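Long-range contacts in capsular polysaccharide export system protein KpsC (Thermosulfurimonas dismutans, PDB 6MGD), which probably transfers Kdo in a beta-(2,7) linkage during assembly of the glycolipid that carries Gram-negative bacterial capsules: residues Glu108-Arg113 with Ile282-Gln287; Ala266-Thr271 with Pro278-Lys283. One frame throughout, in Å; residues are numbered along the deposited sequence.

Contact 1 (Glu108-Arg113 with Ile282-Gln287)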
ATOM      1  N   GLU A 108      -7.473  12.440   0.761  1.00 59.95           N
ATOM      2  CA  GLU A 108      -7.714  13.874   0.659  1.00 64.78           C
ATOM      3  C   GLU A 108      -6.883  14.500  -0.454  1.00 61.59           C
ATOM      4  O   GLU A 108      -7.341  15.438  -1.116  1.00 65.17           O
ATOM      5  CB  GLU A 108      -7.417  14.562   1.993  1.00 67.83           C
ATOM      6  CG  GLU A 108      -8.200  14.023   3.188  1.00 71.72           C
ATOM      7  CD  GLU A 108      -9.703  14.027   2.970  1.00 77.87           C
ATOM      8  OE1 GLU A 108     -10.294  12.930   2.882  1.00 78.14           O
ATOM      9  OE2 GLU A 108     -10.293  15.125   2.884  1.00 82.98           O
ATOM     10  N   ILE A 109      -5.663  14.002  -0.670  1.00 64.43           N
ATOM     11  CA  ILE A 109      -4.841  14.492  -1.775  1.00 62.40           C
ATOM     12  C   ILE A 109      -5.530  14.213  -3.105  1.00 62.70           C
ATOM     13  O   ILE A 109      -5.654  15.096  -3.962  1.00 65.43           O
ATOM     14  CB  ILE A 109      -3.439  13.861  -1.725  1.00 60.31           C
ATOM     15  CG1 ILE A 109      -2.615  14.460  -0.585  1.00 60.80           C
ATOM     16  CG2 ILE A 109      -2.720  14.042  -3.055  1.00 62.15           C
ATOM     17  CD1 ILE A 109      -1.211  13.903  -0.499  1.00 58.08           C
ATOM     18  N   LEU A 110      -6.001  12.978  -3.288  1.00 61.37           N
ATOM     19  CA  LEU A 110      -6.616  12.595  -4.554  1.00 64.58           C
ATOM     20  C   LEU A 110      -7.948  13.301  -4.780  1.00 72.12           C
ATOM     21  O   LEU A 110      -8.326  13.547  -5.932  1.00 76.47           O
ATOM     22  CB  LEU A 110      -6.794  11.078  -4.604  1.00 62.56           C
ATOM     23  CG  LEU A 110      -5.496  10.278  -4.455  1.00 57.00           C
ATOM     24  CD1 LEU A 110      -5.779   8.787  -4.368  1.00 55.64           C
ATOM     25  CD2 LEU A 110      -4.538  10.583  -5.603  1.00 55.70           C
ATOM     26  N   LEU A 111      -8.673  13.632  -3.708  1.00 66.95           N
ATOM     27  CA  LEU A 111      -9.939  14.343  -3.861  1.00 72.91           C
ATOM     28  C   LEU A 111      -9.709  15.805  -4.220  1.00 77.89           C
ATOM     29  O   LEU A 111     -10.333  16.330  -5.149  1.00 83.18           O
ATOM     30  CB  LEU A 111     -10.770  14.222  -2.581  1.00 73.49           C
ATOM     31  CG  LEU A 111     -11.978  15.153  -2.418  1.00 79.21           C
ATOM     32  CD1 LEU A 111     -12.952  15.029  -3.581  1.00 85.57           C
ATOM     33  CD2 LEU A 111     -12.683  14.862  -1.105  1.00 80.94           C
ATOM     34  N   ALA A 112      -8.824  16.486  -3.485  1.00 76.40           N
ATOM     35  CA  ALA A 112      -8.487  17.862  -3.833  1.00 80.35           C
ATOM     36  C   ALA A 112      -7.849  17.941  -5.213  1.00 79.79           C
ATOM     37  O   ALA A 112      -8.039  18.933  -5.928  1.00 84.77           O
ATOM     38  CB  ALA A 112      -7.560  18.464  -2.777  1.00 78.34           C
ATOM     39  N   ARG A 113      -7.098  16.904  -5.596  1.00 76.03           N
ATOM     40  CA  ARG A 113      -6.543  16.686  -6.932  1.00 76.63           C
ATOM     41  C   ARG A 113      -6.021  17.951  -7.607  1.00 80.94           C
ATOM     42  O   ARG A 113      -6.150  18.106  -8.825  1.00 84.04           O
ATOM     43  CB  ARG A 113      -7.581  15.995  -7.830  1.00 79.67           C
ATOM     44  CG  ARG A 113      -8.882  16.758  -8.046  1.00 86.38           C
ATOM     45  CD  ARG A 113      -9.975  15.866  -8.608  1.00 88.08           C
ATOM     46  NE  ARG A 113      -9.567  15.193  -9.837  1.00 86.17           N
ATOM     47  CZ  ARG A 113     -10.415  14.710 -10.738  1.00 89.84           C
ATOM     48  NH1 ARG A 113     -11.723  14.834 -10.554  1.00 95.98           N
ATOM     49  NH2 ARG A 113      -9.957  14.109 -11.829  1.00 88.02           N
ATOM     50  N   ILE A 282     -14.857   9.968  -7.094  1.00 79.40           N
ATOM     51  CA  ILE A 282     -14.046  10.614  -8.120  1.00 78.91           C
ATOM     52  C   ILE A 282     -13.494   9.571  -9.080  1.00 76.29           C
ATOM     53  O   ILE A 282     -13.085   8.475  -8.673  1.00 73.45           O
ATOM     54  CB  ILE A 282     -12.917  11.428  -7.462  1.00 78.70           C
ATOM     55  CG1 ILE A 282     -13.479  12.288  -6.324  1.00 81.98           C
ATOM     56  CG2 ILE A 282     -12.210  12.300  -8.488  1.00 78.95           C
ATOM     57  CD1 ILE A 282     -14.562  13.261  -6.760  1.00 86.67           C
ATOM     58  N   LYS A 283     -13.492   9.909 -10.367  1.00 74.27           N
ATOM     59  CA  LYS A 283     -12.865   9.099 -11.405  1.00 72.83           C
ATOM     60  C   LYS A 283     -11.507   9.709 -11.736  1.00 70.02           C
ATOM     61  O   LYS A 283     -11.432  10.863 -12.169  1.00 72.84           O
ATOM     62  CB  LYS A 283     -13.750   9.027 -12.650  1.00 76.42           C
ATOM     63  CG  LYS A 283     -13.121   8.309 -13.835  1.00 76.88           C
ATOM     64  CD  LYS A 283     -12.961   6.828 -13.556  1.00 74.98           C
ATOM     65  CE  LYS A 283     -12.330   6.100 -14.732  1.00 75.66           C
ATOM     66  NZ  LYS A 283     -10.961   6.603 -15.034  1.00 74.87           N
ATOM     67  N   LEU A 284     -10.441   8.942 -11.523  1.00 71.25           N
ATOM     68  CA  LEU A 284      -9.080   9.422 -11.707  1.00 68.24           C
ATOM     69  C   LEU A 284      -8.413   8.734 -12.891  1.00 67.30           C
ATOM     70  O   LEU A 284      -8.841   7.671 -13.348  1.00 67.88           O
ATOM     71  CB  LEU A 284      -8.242   9.192 -10.444  1.00 65.68           C
ATOM     72  CG  LEU A 284      -8.573  10.010  -9.196  1.00 66.35           C
ATOM     73  CD1 LEU A 284      -7.660   9.607  -8.050  1.00 64.18           C
ATOM     74  CD2 LEU A 284      -8.451  11.498  -9.478  1.00 68.74           C
ATOM     75  N   SER A 285      -7.351   9.362 -13.384  1.00 63.49           N
ATOM     76  CA  SER A 285      -6.475   8.751 -14.370  1.00 62.23           C
ATOM     77  C   SER A 285      -5.273   8.133 -13.665  1.00 58.86           C
ATOM     78  O   SER A 285      -4.983   8.427 -12.503  1.00 58.19           O
ATOM     79  CB  SER A 285      -6.020   9.776 -15.411  1.00 62.79           C
ATOM     80  OG  SER A 285      -5.043  10.651 -14.874  1.00 60.20           O
ATOM     81  N   LEU A 286      -4.568   7.259 -14.387  1.00 58.74           N
ATOM     82  CA  LEU A 286      -3.411   6.591 -13.799  1.00 56.25           C
ATOM     83  C   LEU A 286      -2.347   7.590 -13.361  1.00 57.83           C
ATOM     84  O   LEU A 286      -1.653   7.360 -12.364  1.00 57.29           O
ATOM     85  CB  LEU A 286      -2.825   5.583 -14.790  1.00 54.97           C
ATOM     86  CG  LEU A 286      -1.710   4.682 -14.253  1.00 51.41           C
ATOM     87  CD1 LEU A 286      -2.215   3.842 -13.093  1.00 49.30           C
ATOM     88  CD2 LEU A 286      -1.142   3.797 -15.353  1.00 51.54           C
ATOM     89  N   GLN A 287      -2.214   8.708 -14.079  1.00 56.67           N
ATOM     90  CA  GLN A 287      -1.236   9.720 -13.693  1.00 57.79           C
ATOM     91  C   GLN A 287      -1.651  10.432 -12.412  1.00 57.01           C
ATOM     92  O   GLN A 287      -0.806  10.718 -11.555  1.00 55.98           O
ATOM     93  CB  GLN A 287      -1.045  10.724 -14.829  1.00 62.44           C
ATOM     94  CG  GLN A 287      -0.475  10.116 -16.096  1.00 64.00           C
ATOM     95  CD  GLN A 287      -0.577  11.050 -17.281  1.00 67.80           C
ATOM     96  OE1 GLN A 287      -0.862  12.239 -17.127  1.00 68.94           O
ATOM     97  NE2 GLN A 287      -0.351  10.517 -18.476  1.00 70.10           N
TER
HETATM   98  O   HOH W   1     -13.658  12.257 -11.385  1.00 69.22           O
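L284, I282 and R113 carry this contact, with the arginine's guanidinium laid against the two aliphatic side chains. CG2 of I282 and CD2 of L284 meet the same face of that flat group, I282 CG2 lying 3.3 Å from R113 NH1 and L284 CD2 3.8 Å from R113 NH2. R113 has just left the helical conformation, with positive phi, and its side chain is bent at chi3. A long side chain suits this helix end: its length carries the guanidinium across to the loop, where NH2 forms a salt bridge with E288. The other branch of L284 turns to the helix, CD1 meeting L110 CB at 3.8 Å, the two side chains crossing at about a right angle. I282 likewise presents CG1 to CD1 of L111, 3.9 Å away. In this GT-B-type fold, residues 282-287 lead from the parallel sheet into helix 286-296, and here they pass helix 105-112. S285 is the N-cap of helix 286-296, and its backbone N bonds to the carboxylate of E288. A water held by N and O of K283 also takes a weak bond from R113 NH1. An alanine in place of R113 would probably leave E288 without its charged mate and uncover I282 CG2 and L284 CD2. K283 curls its amine over its own loop, NZ bonding L284 O at 2.9 Å from above the carbonyl plane.

Contact 2 (Ala266-Thr271 with Pro278-Lys283)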
ATOM      1  N   ALA A 266      -8.588   1.670  -5.046  1.00 55.89           N
ATOM      2  CA  ALA A 266      -9.942   1.315  -5.439  1.00 55.66           C
ATOM      3  C   ALA A 266     -10.882   2.506  -5.284  1.00 54.92           C
ATOM      4  O   ALA A 266     -10.580   3.484  -4.594  1.00 52.24           O
ATOM      5  CB  ALA A 266     -10.453   0.134  -4.613  1.00 54.67           C
ATOM      6  N   GLY A 267     -12.035   2.410  -5.943  1.00 53.60           N
ATOM      7  CA  GLY A 267     -13.040   3.448  -5.896  1.00 55.95           C
ATOM      8  C   GLY A 267     -12.834   4.600  -6.852  1.00 57.39           C
ATOM      9  O   GLY A 267     -13.717   5.462  -6.951  1.00 60.12           O
ATOM     10  N   TYR A 268     -11.707   4.647  -7.565  1.00 58.21           N
ATOM     11  CA  TYR A 268     -11.387   5.755  -8.457  1.00 60.79           C
ATOM     12  C   TYR A 268     -11.624   5.420  -9.926  1.00 62.77           C
ATOM     13  O   TYR A 268     -11.147   6.144 -10.805  1.00 63.73           O
ATOM     14  CB  TYR A 268      -9.940   6.202  -8.245  1.00 61.21           C
ATOM     15  CG  TYR A 268      -9.642   6.672  -6.839  1.00 63.55           C
ATOM     16  CD1 TYR A 268     -10.184   7.855  -6.352  1.00 66.14           C
ATOM     17  CD2 TYR A 268      -8.812   5.938  -6.002  1.00 64.04           C
ATOM     18  CE1 TYR A 268      -9.912   8.290  -5.069  1.00 66.94           C
ATOM     19  CE2 TYR A 268      -8.534   6.365  -4.717  1.00 64.59           C
ATOM     20  CZ  TYR A 268      -9.086   7.542  -4.255  1.00 66.01           C
ATOM     21  OH  TYR A 268      -8.814   7.974  -2.977  1.00 66.26           O
ATOM     22  N   GLY A 269     -12.345   4.335 -10.210  1.00 62.57           N
ATOM     23  CA  GLY A 269     -12.695   3.979 -11.568  1.00 64.15           C
ATOM     24  C   GLY A 269     -11.588   3.358 -12.388  1.00 62.87           C
ATOM     25  O   GLY A 269     -11.851   2.918 -13.516  1.00 64.47           O
ATOM     26  N   LEU A 270     -10.357   3.319 -11.879  1.00 62.13           N
ATOM     27  CA  LEU A 270      -9.283   2.616 -12.570  1.00 61.19           C
ATOM     28  C   LEU A 270      -9.399   1.107 -12.426  1.00 59.71           C
ATOM     29  O   LEU A 270      -8.822   0.371 -13.233  1.00 62.70           O
ATOM     30  CB  LEU A 270      -7.923   3.086 -12.048  1.00 58.33           C
ATOM     31  CG  LEU A 270      -7.572   4.545 -12.338  1.00 58.58           C
ATOM     32  CD1 LEU A 270      -6.277   4.940 -11.645  1.00 54.57           C
ATOM     33  CD2 LEU A 270      -7.477   4.776 -13.839  1.00 61.59           C
ATOM     34  N   THR A 271     -10.133   0.637 -11.422  1.00 58.40           N
ATOM     35  CA  THR A 271     -10.353  -0.779 -11.192  1.00 56.90           C
ATOM     36  C   THR A 271     -11.849  -1.061 -11.159  1.00 59.02           C
ATOM     37  O   THR A 271     -12.641  -0.242 -10.681  1.00 59.28           O
ATOM     38  CB  THR A 271      -9.724  -1.237  -9.872  1.00 54.85           C
ATOM     39  OG1 THR A 271     -10.470  -0.694  -8.776  1.00 55.46           O
ATOM     40  CG2 THR A 271      -8.287  -0.758  -9.769  1.00 53.11           C
ATOM     41  N   PRO A 278     -17.752   3.054  -0.095  1.00 65.40           N
ATOM     42  CA  PRO A 278     -18.819   3.922   0.430  1.00 70.05           C
ATOM     43  C   PRO A 278     -18.476   5.401   0.445  1.00 72.87           C
ATOM     44  O   PRO A 278     -19.357   6.211   0.765  1.00 75.68           O
ATOM     45  CB  PRO A 278     -19.025   3.403   1.862  1.00 70.34           C
ATOM     46  CG  PRO A 278     -18.329   2.070   1.916  1.00 67.26           C
ATOM     47  CD  PRO A 278     -17.212   2.152   0.934  1.00 63.84           C
ATOM     48  N   ARG A 279     -17.242   5.788   0.118  1.00 70.71           N
ATOM     49  CA  ARG A 279     -16.807   7.162   0.313  1.00 73.80           C
ATOM     50  C   ARG A 279     -16.071   7.770  -0.873  1.00 76.66           C
ATOM     51  O   ARG A 279     -15.584   8.899  -0.756  1.00 79.67           O
ATOM     52  CB  ARG A 279     -15.900   7.258   1.551  1.00 71.62           C
ATOM     53  CG  ARG A 279     -16.578   6.913   2.867  1.00 72.27           C
ATOM     54  CD  ARG A 279     -15.587   6.930   4.022  1.00 69.84           C
ATOM     55  NE  ARG A 279     -14.775   8.142   4.021  1.00 69.78           N
ATOM     56  CZ  ARG A 279     -13.498   8.187   3.652  1.00 66.62           C
ATOM     57  NH1 ARG A 279     -12.838   9.336   3.673  1.00 67.07           N
ATOM     58  NH2 ARG A 279     -12.880   7.079   3.267  1.00 63.21           N
ATOM     59  N   ARG A 280     -15.971   7.072  -2.001  1.00 74.46           N
ATOM     60  CA  ARG A 280     -15.194   7.548  -3.140  1.00 73.66           C
ATOM     61  C   ARG A 280     -16.094   7.669  -4.362  1.00 75.06           C
ATOM     62  O   ARG A 280     -16.705   6.683  -4.787  1.00 74.86           O
ATOM     63  CB  ARG A 280     -14.015   6.614  -3.421  1.00 70.86           C
ATOM     64  CG  ARG A 280     -13.016   6.547  -2.275  1.00 69.05           C
ATOM     65  CD  ARG A 280     -11.886   5.575  -2.557  1.00 66.23           C
ATOM     66  NE  ARG A 280     -11.154   5.235  -1.339  1.00 65.79           N
ATOM     67  CZ  ARG A 280     -10.205   4.307  -1.269  1.00 65.32           C
ATOM     68  NH1 ARG A 280      -9.862   3.619  -2.351  1.00 64.14           N
ATOM     69  NH2 ARG A 280      -9.597   4.064  -0.115  1.00 65.56           N
ATOM     70  N   ASN A 281     -16.169   8.879  -4.922  1.00 78.54           N
ATOM     71  CA  ASN A 281     -16.949   9.154  -6.119  1.00 81.28           C
ATOM     72  C   ASN A 281     -16.110   9.590  -7.309  1.00 80.54           C
ATOM     73  O   ASN A 281     -16.617   9.574  -8.437  1.00 82.86           O
ATOM     74  CB  ASN A 281     -17.991  10.251  -5.844  1.00 85.65           C
ATOM     75  CG  ASN A 281     -18.838   9.963  -4.624  1.00 88.03           C
ATOM     76  OD1 ASN A 281     -18.392  10.143  -3.491  1.00 87.80           O
ATOM     77  ND2 ASN A 281     -20.072   9.526  -4.849  1.00 90.77           N
ATOM     78  N   ILE A 282     -14.857   9.968  -7.094  1.00 79.40           N
ATOM     79  CA  ILE A 282     -14.046  10.614  -8.120  1.00 78.91           C
ATOM     80  C   ILE A 282     -13.494   9.571  -9.080  1.00 76.29           C
ATOM     81  O   ILE A 282     -13.085   8.475  -8.673  1.00 73.45           O
ATOM     82  CB  ILE A 282     -12.917  11.428  -7.462  1.00 78.70           C
ATOM     83  CG1 ILE A 282     -13.479  12.288  -6.324  1.00 81.98           C
ATOM     84  CG2 ILE A 282     -12.210  12.300  -8.488  1.00 78.95           C
ATOM     85  CD1 ILE A 282     -14.562  13.261  -6.760  1.00 86.67           C
ATOM     86  N   LYS A 283     -13.492   9.909 -10.367  1.00 74.27           N
ATOM     87  CA  LYS A 283     -12.865   9.099 -11.405  1.00 72.83           C
ATOM     88  C   LYS A 283     -11.507   9.709 -11.736  1.00 70.02           C
ATOM     89  O   LYS A 283     -11.432  10.863 -12.169  1.00 72.84           O
ATOM     90  CB  LYS A 283     -13.750   9.027 -12.650  1.00 76.42           C
ATOM     91  CG  LYS A 283     -13.121   8.309 -13.835  1.00 76.88           C
ATOM     92  CD  LYS A 283     -12.961   6.828 -13.556  1.00 74.98           C
ATOM     93  CE  LYS A 283     -12.330   6.100 -14.732  1.00 75.66           C
ATOM     94  NZ  LYS A 283     -10.961   6.603 -15.034  1.00 74.87           N
TER
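This is a contact between two irregular loops on either side of the short strand 272-273, the last in the parallel sheet of the C-terminal half, and it is built from arginine, tyrosine and backbone oxygens. R280 and Y268 cross obliquely. CD of R280 lies over one face of the tyrosine ring, offset toward the rim, 4.2 Å from the centroid and 25° off the normal, a CH-pi contact. The hydroxyl reaches over a face of the guanidinium, whose plane is turned only 14° from that of the ring. The arginine is extended from CG to NE (chi3 -164°), which takes the guanidinium to the loop backbone; there NH1 donates to A266 O, at a modelled 2.4 Å that is very short and doubtful in detail. P263 O is a second acceptor for NH1, and E107 offers NE a long, weak ion pair. Glycine suits position 267, because a beta carbon would run into R280 CD and, at these backbone angles, press on A266 O; at G269, where phi is positive, one would strike CD of K283. That lysine, bent at chi2, brings CD to 3.4 Å from Y268 O and CE to the same distance from G269 O. Between the backbones, CA of Y268 points its hydrogen at I282 O, 3.2 Å away, and K283 CA does so in return at Y268 O. The guanidinium's positive charge probably offsets the partial negative charge of A266 O and P263 O, while the ring packs on the arginine's stem.

Overall arrangement
From the N terminus the chain builds the mixed sheet through strand 88-92 before helix 105-112 supplies the first side of contact 1. It then runs through the parallel sheet and returns at 282-287, so contact 1 closes a loop of 168 residues. Contact 2 begins inside that loop and ends on the same stretch, as a far shorter loop, 266-271 meeting 278-283 around strand 272-273. The two share I282 and K283. Y268 joins them: its O probably accepts a hydrogen bond from L284 N, and its OH packs on L110. Together the contacts link helix 105-112, the edge of the parallel sheet and helix 286-296, which leads to strand 298-300 of the mixed sheet.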